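Local coordinates for protein alpha-rhamnosidase (Dictyoglomus thermophilum, PDB 6I60) that probably hydrolyses terminal non-reducing alpha-L-rhamnose residues of alpha-L-rhamnosides, releasing the sugar from its glycoside, at residues A[614-619]-A[788-793]; A[804-809]-A[814-819]; A[755-760]-A[765-770]. All coordinates share one frame; numbering follows the deposited sequence.

Contact 1 (A[614-619]-A[788-793]); sequences CQPGTV and TYPSFG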
loop_
_atom_site.group_PDB
_atom_site.type_symbol
_atom_site.label_atom_id
_atom_site.label_comp_id
_atom_site.label_asym_id
_atom_site.label_seq_id
_atom_site.Cartn_x
_atom_site.Cartn_y
_atom_site.Cartn_z
ATOM N N CYS A 614 6.528 -17.642 12.549
ATOM C CA CYS A 614 5.903 -17.241 13.809
ATOM C C CYS A 614 4.588 -17.983 14.056
ATOM O O CYS A 614 3.511 -17.390 14.154
ATOM C CB CYS A 614 5.698 -15.724 13.856
ATOM S SG CYS A 614 7.241 -14.804 13.940
ATOM N N GLN A 615 4.697 -19.304 14.160
ATOM C CA GLN A 615 3.609 -20.095 14.702
ATOM C C GLN A 615 3.536 -19.868 16.211
ATOM O O GLN A 615 4.502 -19.401 16.820
ATOM C CB GLN A 615 3.818 -21.575 14.385
ATOM C CG GLN A 615 4.134 -21.863 12.925
ATOM C CD GLN A 615 4.270 -23.349 12.638
ATOM O OE1 GLN A 615 4.749 -24.115 13.476
ATOM N NE2 GLN A 615 3.846 -23.763 11.449
ATOM N N PRO A 616 2.394 -20.162 16.833
ATOM C CA PRO A 616 2.267 -19.933 18.282
ATOM C C PRO A 616 3.355 -20.653 19.066
ATOM O O PRO A 616 3.508 -21.874 18.981
ATOM C CB PRO A 616 0.874 -20.485 18.604
ATOM C CG PRO A 616 0.122 -20.340 17.337
ATOM C CD PRO A 616 1.113 -20.575 16.231
ATOM N N GLY A 617 4.123 -19.875 19.826
ATOM C CA GLY A 617 5.152 -20.433 20.679
ATOM C C GLY A 617 6.454 -20.750 19.984
ATOM O O GLY A 617 7.199 -21.618 20.450
ATOM N N THR A 618 6.761 -20.063 18.888
ATOM C CA THR A 618 7.959 -20.357 18.115
ATOM C C THR A 618 8.213 -19.210 17.145
ATOM O O THR A 618 7.368 -18.331 16.952
ATOM C CB THR A 618 7.821 -21.677 17.351
ATOM O OG1 THR A 618 9.116 -22.134 16.942
ATOM C CG2 THR A 618 6.946 -21.480 16.124
ATOM N N VAL A 619 9.397 -19.234 16.544
ATOM C CA VAL A 619 9.749 -18.364 15.430
ATOM C C VAL A 619 9.929 -19.169 14.147
ATOM O O VAL A 619 9.308 -18.874 13.125
ATOM C CB VAL A 619 11.015 -17.538 15.752
ATOM C CG1 VAL A 619 11.612 -16.965 14.489
ATOM C CG2 VAL A 619 10.691 -16.426 16.737
ATOM N N THR A 788 -8.721 -15.602 23.987
ATOM C CA THR A 788 -7.611 -16.189 24.720
ATOM C C THR A 788 -6.480 -16.539 23.763
ATOM O O THR A 788 -6.636 -16.518 22.539
ATOM C CB THR A 788 -8.070 -17.434 25.482
ATOM O OG1 THR A 788 -8.870 -18.250 24.617
ATOM C CG2 THR A 788 -8.892 -17.038 26.697
ATOM N N TYR A 789 -5.328 -16.868 24.340
ATOM C CA TYR A 789 -4.167 -17.214 23.531
ATOM C C TYR A 789 -4.372 -18.578 22.871
ATOM O O TYR A 789 -4.879 -19.508 23.509
ATOM C CB TYR A 789 -2.900 -17.234 24.388
ATOM C CG TYR A 789 -1.674 -17.739 23.654
ATOM C CD1 TYR A 789 -1.361 -19.094 23.628
ATOM C CD2 TYR A 789 -0.832 -16.860 22.988
ATOM C CE1 TYR A 789 -0.256 -19.557 22.953
ATOM C CE2 TYR A 789 0.281 -17.313 22.315
ATOM C CZ TYR A 789 0.564 -18.662 22.301
ATOM O OH TYR A 789 1.675 -19.120 21.631
ATOM N N PRO A 790 -3.985 -18.734 21.592
ATOM C CA PRO A 790 -3.511 -17.659 20.715
ATOM C C PRO A 790 -4.570 -17.206 19.705
ATOM O O PRO A 790 -5.111 -18.031 18.964
ATOM C CB PRO A 790 -2.319 -18.300 20.002
ATOM C CG PRO A 790 -2.613 -19.791 20.014
ATOM C CD PRO A 790 -3.732 -20.058 21.000
ATOM N N SER A 791 -4.855 -15.907 19.670
ATOM C CA SER A 791 -5.885 -15.387 18.781
ATOM C C SER A 791 -5.684 -13.889 18.610
ATOM O O SER A 791 -4.879 -13.263 19.304
ATOM C CB SER A 791 -7.286 -15.688 19.320
ATOM O OG SER A 791 -7.523 -14.970 20.517
ATOM N N PHE A 792 -6.435 -13.319 17.664
ATOM C CA PHE A 792 -6.408 -11.874 17.475
ATOM C C PHE A 792 -7.131 -11.156 18.603
ATOM O O PHE A 792 -6.774 -10.021 18.943
ATOM C CB PHE A 792 -7.022 -11.506 16.124
ATOM C CG PHE A 792 -6.274 -12.068 14.953
ATOM C CD1 PHE A 792 -5.230 -11.364 14.382
ATOM C CD2 PHE A 792 -6.603 -13.309 14.434
ATOM C CE1 PHE A 792 -4.533 -11.882 13.311
ATOM C CE2 PHE A 792 -5.909 -13.833 13.364
ATOM C CZ PHE A 792 -4.871 -13.119 12.803
ATOM N N GLY A 793 -8.144 -11.796 19.192
ATOM C CA GLY A 793 -8.815 -11.208 20.337
ATOM C C GLY A 793 -7.914 -11.088 21.547
ATOM O O GLY A 793 -8.037 -10.135 22.322
#
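P616, at the second position of a type II turn running from Q615 to T618, meets P790 ring against ring, with CB of P616 3.8 Å from CG of P790 and the two pyrrolidines crossing at about a right angle. Y789 comes in beside them: its CG is anti to the backbone N (chi1 173°), which sends the ring out to the turn, where P616 CB lies 4.1 Å from Y789 CZ, obliquely to the ring. The peptide before P790 is cis, and it folds the proline back over its own neighbour, P790 CB standing 3.4 Å above the centre of one face of the Y789 ring. The phenol oxygen lies near G617 N, yet the angle is poor for a bond; both probably hydrogen-bond instead to OE2 of E808, at distances too short to be taken literally, so E808 would link turn and tyrosine. G617 takes the positive phi that suits the third position of such a turn. Beyond the prolines, S791 OG binds T788 O at 2.7 Å and caps Y794 N. The contact thus brings the loop between helices 586-599 and 626-648 against the residues leading into helix 792-797, with S791 as N-cap.

Contact 2 (A[804-809]-A[814-819]); sequences WERWEK and GMNSHN
E805 and S817 grip each other through two hydrogen bonds: E805 N gives to S817 O at 2.9 Å, and S817 N gives to E805 OE1 at 3.2 Å, on the lone pair turned away from the other carboxylate oxygen. With chi1 at 175° the E805 chain leaves the backbone on the side opposite its N and runs on extended, which carries the carboxylate alongside the opposing backbone. There it crosses M815 at about a right angle, OE2 lying along the methionine side chain, closest to CG, with CB, SD and CE a little further off. R806, bent at chi2 and chi3, lays its CD 3.9 Å from M815 CE and turns the guanidinium edge to M815 O, a weak bond of 3.4 Å from NH1. At the other end W804 and H818 run side by side; the indole five-membered ring and the imidazole meet obliquely, centroids 3.9 Å apart and planes at 50°, with H818 CE1 over one indole face.

Second-shell groups fix these parts: R500 forms a salt bridge with E805 OE1, Q499 binds S817 OG, and H818 NE2 bonds to L810 O. A triethylene glycol, probably from the crystallisation liquor, lies about 3 Å from the E805 side chain at the nearest atoms, consistent with a pocket there. Cutting E805 back to an alanine here is likely to leave S817 N and the R500 guanidinium without this carboxylate, and to open a gap beside M815.

The backbone at M815 is consistent with an inverse gamma turn. The whole is an irregular loop folded back on itself between helices 792-797 and 826-835 of the alpha-helical six-hairpin glycosidase domain.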
loop_
_atom_site.group_PDB
_atom_site.type_symbol
_atom_site.label_atom_id
_atom_site.label_comp_id
_atom_site.label_asym_id
_atom_site.label_seq_id
_atom_site.Cartn_x
_atom_site.Cartn_y
_atom_site.Cartn_z
ATOM N N TRP A 804 0.116 -7.488 16.369
ATOM C CA TRP A 804 1.427 -7.848 16.882
ATOM C C TRP A 804 2.209 -8.668 15.863
ATOM O O TRP A 804 1.649 -9.262 14.939
ATOM C CB TRP A 804 1.304 -8.650 18.177
ATOM C CG TRP A 804 0.787 -7.868 19.332
ATOM C CD1 TRP A 804 0.668 -6.514 19.419
ATOM C CD2 TRP A 804 0.313 -8.397 20.575
ATOM N NE1 TRP A 804 0.149 -6.165 20.642
ATOM C CE2 TRP A 804 -0.078 -7.302 21.371
ATOM C CE3 TRP A 804 0.181 -9.690 21.092
ATOM C CZ2 TRP A 804 -0.593 -7.460 22.656
ATOM C CZ3 TRP A 804 -0.329 -9.844 22.369
ATOM C CH2 TRP A 804 -0.708 -8.735 23.136
ATOM N N GLU A 805 3.528 -8.698 16.056
ATOM C CA GLU A 805 4.380 -9.578 15.267
ATOM C C GLU A 805 4.252 -11.029 15.711
ATOM O O GLU A 805 4.313 -11.938 14.875
ATOM C CB GLU A 805 5.836 -9.116 15.368
ATOM C CG GLU A 805 6.842 -10.020 14.679
ATOM C CD GLU A 805 8.234 -9.420 14.647
ATOM O OE1 GLU A 805 8.478 -8.447 15.391
ATOM O OE2 GLU A 805 9.082 -9.918 13.876
ATOM N N ARG A 806 4.055 -11.265 17.006
ATOM C CA ARG A 806 3.955 -12.605 17.562
ATOM C C ARG A 806 2.641 -12.766 18.315
ATOM O O ARG A 806 2.061 -11.789 18.802
ATOM C CB ARG A 806 5.127 -12.900 18.501
ATOM C CG ARG A 806 6.409 -12.181 18.122
ATOM C CD ARG A 806 7.246 -13.026 17.182
ATOM N NE ARG A 806 7.282 -14.419 17.615
ATOM C CZ ARG A 806 8.140 -14.900 18.507
ATOM N NH1 ARG A 806 9.046 -14.105 19.059
ATOM N NH2 ARG A 806 8.093 -16.181 18.844
ATOM N N TRP A 807 2.177 -14.016 18.406
ATOM C CA TRP A 807 0.951 -14.296 19.147
ATOM C C TRP A 807 1.129 -14.015 20.634
ATOM O O TRP A 807 0.210 -13.514 21.292
ATOM C CB TRP A 807 0.524 -15.746 18.926
ATOM C CG TRP A 807 0.181 -16.086 17.503
ATOM C CD1 TRP A 807 0.918 -16.845 16.640
ATOM C CD2 TRP A 807 -0.995 -15.691 16.783
ATOM N NE1 TRP A 807 0.279 -16.942 15.429
ATOM C CE2 TRP A 807 -0.897 -16.243 15.489
ATOM C CE3 TRP A 807 -2.117 -14.922 17.105
ATOM C CZ2 TRP A 807 -1.879 -16.051 14.519
ATOM C CZ3 TRP A 807 -3.093 -14.731 16.139
ATOM C CH2 TRP A 807 -2.966 -15.293 14.862
ATOM N N GLU A 808 2.302 -14.325 21.177
ATOM C CA GLU A 808 2.561 -14.135 22.596
ATOM C C GLU A 808 2.798 -12.665 22.908
ATOM O O GLU A 808 3.379 -11.930 22.104
ATOM C CB GLU A 808 3.773 -14.958 23.031
ATOM C CG GLU A 808 3.658 -16.442 22.726
ATOM C CD GLU A 808 4.143 -16.797 21.331
ATOM O OE1 GLU A 808 5.063 -16.120 20.825
ATOM O OE2 GLU A 808 3.602 -17.754 20.742
ATOM N N LYS A 809 2.342 -12.237 24.083
ATOM C CA LYS A 809 2.601 -10.879 24.547
ATOM C C LYS A 809 4.068 -10.760 24.941
ATOM O O LYS A 809 4.500 -11.346 25.940
ATOM C CB LYS A 809 1.685 -10.535 25.718
ATOM C CG LYS A 809 2.055 -9.249 26.434
ATOM C CD LYS A 809 0.837 -8.369 26.654
ATOM C CE LYS A 809 1.078 -7.369 27.773
ATOM N NZ LYS A 809 -0.119 -6.515 28.007
ATOM N N GLY A 814 14.300 -7.757 20.602
ATOM C CA GLY A 814 14.063 -8.896 19.742
ATOM C C GLY A 814 12.718 -8.796 19.050
ATOM O O GLY A 814 11.948 -7.848 19.232
ATOM N N MET A 815 12.431 -9.810 18.237
ATOM C CA MET A 815 11.227 -9.809 17.412
ATOM C C MET A 815 9.961 -9.748 18.257
ATOM O O MET A 815 9.235 -10.741 18.368
ATOM C CB MET A 815 11.203 -11.044 16.514
ATOM C CG MET A 815 11.757 -10.800 15.126
ATOM S SD MET A 815 11.730 -12.281 14.106
ATOM C CE MET A 815 10.320 -13.149 14.785
ATOM N N ASN A 816 9.682 -8.581 18.844
ATOM C CA ASN A 816 8.542 -8.386 19.732
ATOM C C ASN A 816 7.735 -7.154 19.336
ATOM O O ASN A 816 7.097 -6.530 20.188
ATOM C CB ASN A 816 8.992 -8.257 21.190
ATOM C CG ASN A 816 9.761 -9.467 21.684
ATOM O OD1 ASN A 816 9.595 -10.578 21.179
ATOM N ND2 ASN A 816 10.598 -9.259 22.695
ATOM N N SER A 817 7.757 -6.785 18.058
ATOM C CA SER A 817 7.121 -5.544 17.637
ATOM C C SER A 817 5.603 -5.636 17.750
ATOM O O SER A 817 5.009 -6.710 17.613
ATOM C CB SER A 817 7.510 -5.196 16.203
ATOM O OG SER A 817 6.580 -4.288 15.634
ATOM N N HIS A 818 4.976 -4.484 17.995
ATOM C CA HIS A 818 3.543 -4.402 18.250
ATOM C C HIS A 818 2.788 -3.676 17.141
ATOM O O HIS A 818 1.694 -3.155 17.383
ATOM C CB HIS A 818 3.288 -3.719 19.593
ATOM C CG HIS A 818 3.419 -4.632 20.771
ATOM N ND1 HIS A 818 2.446 -4.738 21.742
ATOM C CD2 HIS A 818 4.408 -5.483 21.134
ATOM C CE1 HIS A 818 2.830 -5.616 22.652
ATOM N NE2 HIS A 818 4.017 -6.082 22.307
ATOM N N ASN A 819 3.342 -3.626 15.935
ATOM C CA ASN A 819 2.666 -2.994 14.809
ATOM C C ASN A 819 3.082 -3.693 13.515
ATOM O O ASN A 819 3.653 -3.101 12.603
ATOM C CB ASN A 819 2.964 -1.497 14.766
ATOM C CG ASN A 819 1.946 -0.724 13.942
ATOM O OD1 ASN A 819 1.115 -1.312 13.249
ATOM N ND2 ASN A 819 2.009 0.600 14.015
#

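Contact 3 (A[755-760]-A[765-770]); sequences YHLDTG and RYIFDV
L757 reaches from the loop into the angle between I767 and F768 on the helix, and its two methyls divide the work. CD2 touches I767 CG2 at 3.7 Å, while CD1 meets F768 CZ at 3.9 Å. CD2 is also 4.2 Å from F768 CZ, which puts the far end of the ring within reach of both branches. The leucine and phenylalanine side chains cross at about a right angle, and CD1 approaches the ring obliquely. F768 gets there because its CG stands beside the backbone N (chi1 -66°), swinging the ring toward the loop. Two residues further along the loop, T759 adds a methyl contact, its CG2 lying 4.2 Å from I767 CD1; a chi1 of 180° swings CG1 of I767 clear of its own N and leads this branch toward the threonine as CG2 faces the leucine.

Other helices complete the apolar surroundings. I783 of helix 777-784 touches both L757 and F768, whereas T725 of helix 722-729 and I749 of helix 738-750 pack on I767.

No hydrogen bond joins the two segments; the hydroxyl of T759 instead bonds to T764, in the first turn of the same helix. Further on, R765 NH1 and D769 OD2 form a long salt bridge of 3.8 Å, one turn apart; each charge has a second partner, E515 for the arginine and R832 for the aspartate.

Between the two segments the contact is therefore apolar, resting on the burial of methyl and ring carbons from four side chains, with T759–T764 adding a polar tie from the loop to the helix start, while charged groups tie that helix to other parts of the domain.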
loop_
_atom_site.group_PDB
_atom_site.type_symbol
_atom_site.label_atom_id
_atom_site.label_comp_id
_atom_site.label_asym_id
_atom_site.label_seq_id
_atom_site.Cartn_x
_atom_site.Cartn_y
_atom_site.Cartn_z
ATOM N N TYR A 755 -10.470 -24.617 19.087
ATOM C CA TYR A 755 -10.748 -23.484 18.203
ATOM C C TYR A 755 -9.698 -22.380 18.370
ATOM O O TYR A 755 -10.002 -21.240 18.721
ATOM C CB TYR A 755 -12.160 -22.939 18.438
ATOM C CG TYR A 755 -13.258 -23.948 18.206
ATOM C CD1 TYR A 755 -13.713 -24.755 19.236
ATOM C CD2 TYR A 755 -13.845 -24.087 16.955
ATOM C CE1 TYR A 755 -14.719 -25.675 19.030
ATOM C CE2 TYR A 755 -14.851 -25.003 16.738
ATOM C CZ TYR A 755 -15.286 -25.795 17.778
ATOM O OH TYR A 755 -16.291 -26.711 17.564
ATOM N N HIS A 756 -8.447 -22.743 18.104
ATOM C CA HIS A 756 -7.345 -21.799 18.185
ATOM C C HIS A 756 -6.387 -22.045 17.032
ATOM O O HIS A 756 -6.190 -23.183 16.600
ATOM C CB HIS A 756 -6.601 -21.908 19.523
ATOM C CG HIS A 756 -7.298 -21.227 20.661
ATOM N ND1 HIS A 756 -8.232 -21.862 21.449
ATOM C CD2 HIS A 756 -7.194 -19.965 21.143
ATOM C CE1 HIS A 756 -8.674 -21.022 22.368
ATOM N NE2 HIS A 756 -8.060 -19.864 22.205
ATOM N N LEU A 757 -5.794 -20.962 16.536
ATOM C CA LEU A 757 -4.856 -21.058 15.427
ATOM C C LEU A 757 -3.527 -21.638 15.896
ATOM O O LEU A 757 -2.980 -21.220 16.920
ATOM C CB LEU A 757 -4.634 -19.681 14.802
ATOM C CG LEU A 757 -5.797 -19.080 14.014
ATOM C CD1 LEU A 757 -5.512 -17.633 13.668
ATOM C CD2 LEU A 757 -6.058 -19.889 12.758
ATOM N N ASP A 758 -3.013 -22.606 15.144
ATOM C CA ASP A 758 -1.681 -23.166 15.346
ATOM C C ASP A 758 -0.825 -22.927 14.108
ATOM O O ASP A 758 -0.018 -23.771 13.708
ATOM C CB ASP A 758 -1.761 -24.656 15.679
ATOM C CG ASP A 758 -0.499 -25.178 16.348
ATOM O OD1 ASP A 758 0.264 -24.368 16.916
ATOM O OD2 ASP A 758 -0.270 -26.406 16.307
ATOM N N THR A 759 -0.998 -21.762 13.488
ATOM C CA THR A 759 -0.426 -21.475 12.181
ATOM C C THR A 759 0.333 -20.157 12.213
ATOM O O THR A 759 -0.010 -19.239 12.963
ATOM C CB THR A 759 -1.515 -21.407 11.104
ATOM O OG1 THR A 759 -2.527 -20.473 11.504
ATOM C CG2 THR A 759 -2.149 -22.774 10.896
ATOM N N GLY A 760 1.366 -20.071 11.380
ATOM C CA GLY A 760 2.138 -18.856 11.231
ATOM C C GLY A 760 1.480 -17.882 10.275
ATOM O O GLY A 760 0.274 -17.932 10.020
ATOM N N ARG A 765 -3.225 -17.076 6.475
ATOM C CA ARG A 765 -3.847 -16.448 5.317
ATOM C C ARG A 765 -4.772 -17.400 4.564
ATOM O O ARG A 765 -5.673 -16.938 3.855
ATOM C CB ARG A 765 -2.761 -15.911 4.380
ATOM C CG ARG A 765 -3.268 -15.021 3.256
ATOM C CD ARG A 765 -2.989 -15.646 1.899
ATOM N NE ARG A 765 -3.685 -14.959 0.815
ATOM C CZ ARG A 765 -4.920 -15.247 0.418
ATOM N NH1 ARG A 765 -5.606 -16.209 1.021
ATOM N NH2 ARG A 765 -5.471 -14.571 -0.582
ATOM N N TYR A 766 -4.584 -18.715 4.710
ATOM C CA TYR A 766 -5.369 -19.690 3.966
ATOM C C TYR A 766 -6.331 -20.503 4.820
ATOM O O TYR A 766 -7.257 -21.103 4.265
ATOM C CB TYR A 766 -4.445 -20.669 3.224
ATOM C CG TYR A 766 -3.428 -20.016 2.314
ATOM C CD1 TYR A 766 -3.817 -19.404 1.129
ATOM C CD2 TYR A 766 -2.076 -20.021 2.635
ATOM C CE1 TYR A 766 -2.889 -18.810 0.291
ATOM C CE2 TYR A 766 -1.140 -19.430 1.804
ATOM C CZ TYR A 766 -1.551 -18.826 0.635
ATOM O OH TYR A 766 -0.624 -18.236 -0.195
ATOM N N ILE A 767 -6.143 -20.540 6.142
ATOM C CA ILE A 767 -6.905 -21.472 6.968
ATOM C C ILE A 767 -8.382 -21.090 7.008
ATOM O O ILE A 767 -9.259 -21.961 6.976
ATOM C CB ILE A 767 -6.300 -21.555 8.382
ATOM C CG1 ILE A 767 -7.105 -22.525 9.250
ATOM C CG2 ILE A 767 -6.233 -20.180 9.025
ATOM C CD1 ILE A 767 -6.267 -23.288 10.251
ATOM N N PHE A 768 -8.688 -19.791 7.068
ATOM C CA PHE A 768 -10.085 -19.379 7.163
ATOM C C PHE A 768 -10.840 -19.678 5.876
ATOM O O PHE A 768 -12.008 -20.082 5.914
ATOM C CB PHE A 768 -10.174 -17.893 7.506
ATOM C CG PHE A 768 -9.644 -17.556 8.865
ATOM C CD1 PHE A 768 -10.415 -17.765 9.993
ATOM C CD2 PHE A 768 -8.370 -17.039 9.015
ATOM C CE1 PHE A 768 -9.927 -17.461 11.248
ATOM C CE2 PHE A 768 -7.876 -16.731 10.266
ATOM C CZ PHE A 768 -8.656 -16.942 11.385
ATOM N N ASP A 769 -10.190 -19.488 4.725
ATOM C CA ASP A 769 -10.837 -19.786 3.452
ATOM C C ASP A 769 -10.991 -21.286 3.232
ATOM O O ASP A 769 -11.946 -21.718 2.578
ATOM C CB ASP A 769 -10.048 -19.157 2.304
ATOM C CG ASP A 769 -10.190 -17.647 2.257
ATOM O OD1 ASP A 769 -11.327 -17.149 2.399
ATOM O OD2 ASP A 769 -9.165 -16.956 2.073
ATOM N N VAL A 770 -10.070 -22.093 3.764
ATOM C CA VAL A 770 -10.159 -23.539 3.584
ATOM C C VAL A 770 -11.385 -24.091 4.306
ATOM O O VAL A 770 -12.169 -24.856 3.731
ATOM C CB VAL A 770 -8.864 -24.225 4.061
ATOM C CG1 VAL A 770 -9.125 -25.689 4.381
ATOM C CG2 VAL A 770 -7.775 -24.100 3.005
#

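How the contacts relate
All three contacts lie within the six-hairpin glycosidase domain, on the same side of the chain's centre. The segments of contact 1 have 168 residues between them, and contact 3 is nested inside that span; contact 2 follows along the chain. Centre to centre, contact 1 is about 10 Å from contact 2 and about 11 Å from contact 3, which are themselves about 18 Å apart, so contact 1 bridges them. H756 of contact 3 probably hydrogen-bonds to T788 of contact 1, E808 is the probable link to contact 2, and W807 CH2 packs 3.7 Å from L757 CD1. The loops after helices 586-599, 738-750 and 792-797 and the residues leading into helix 792-797 thus form one cluster.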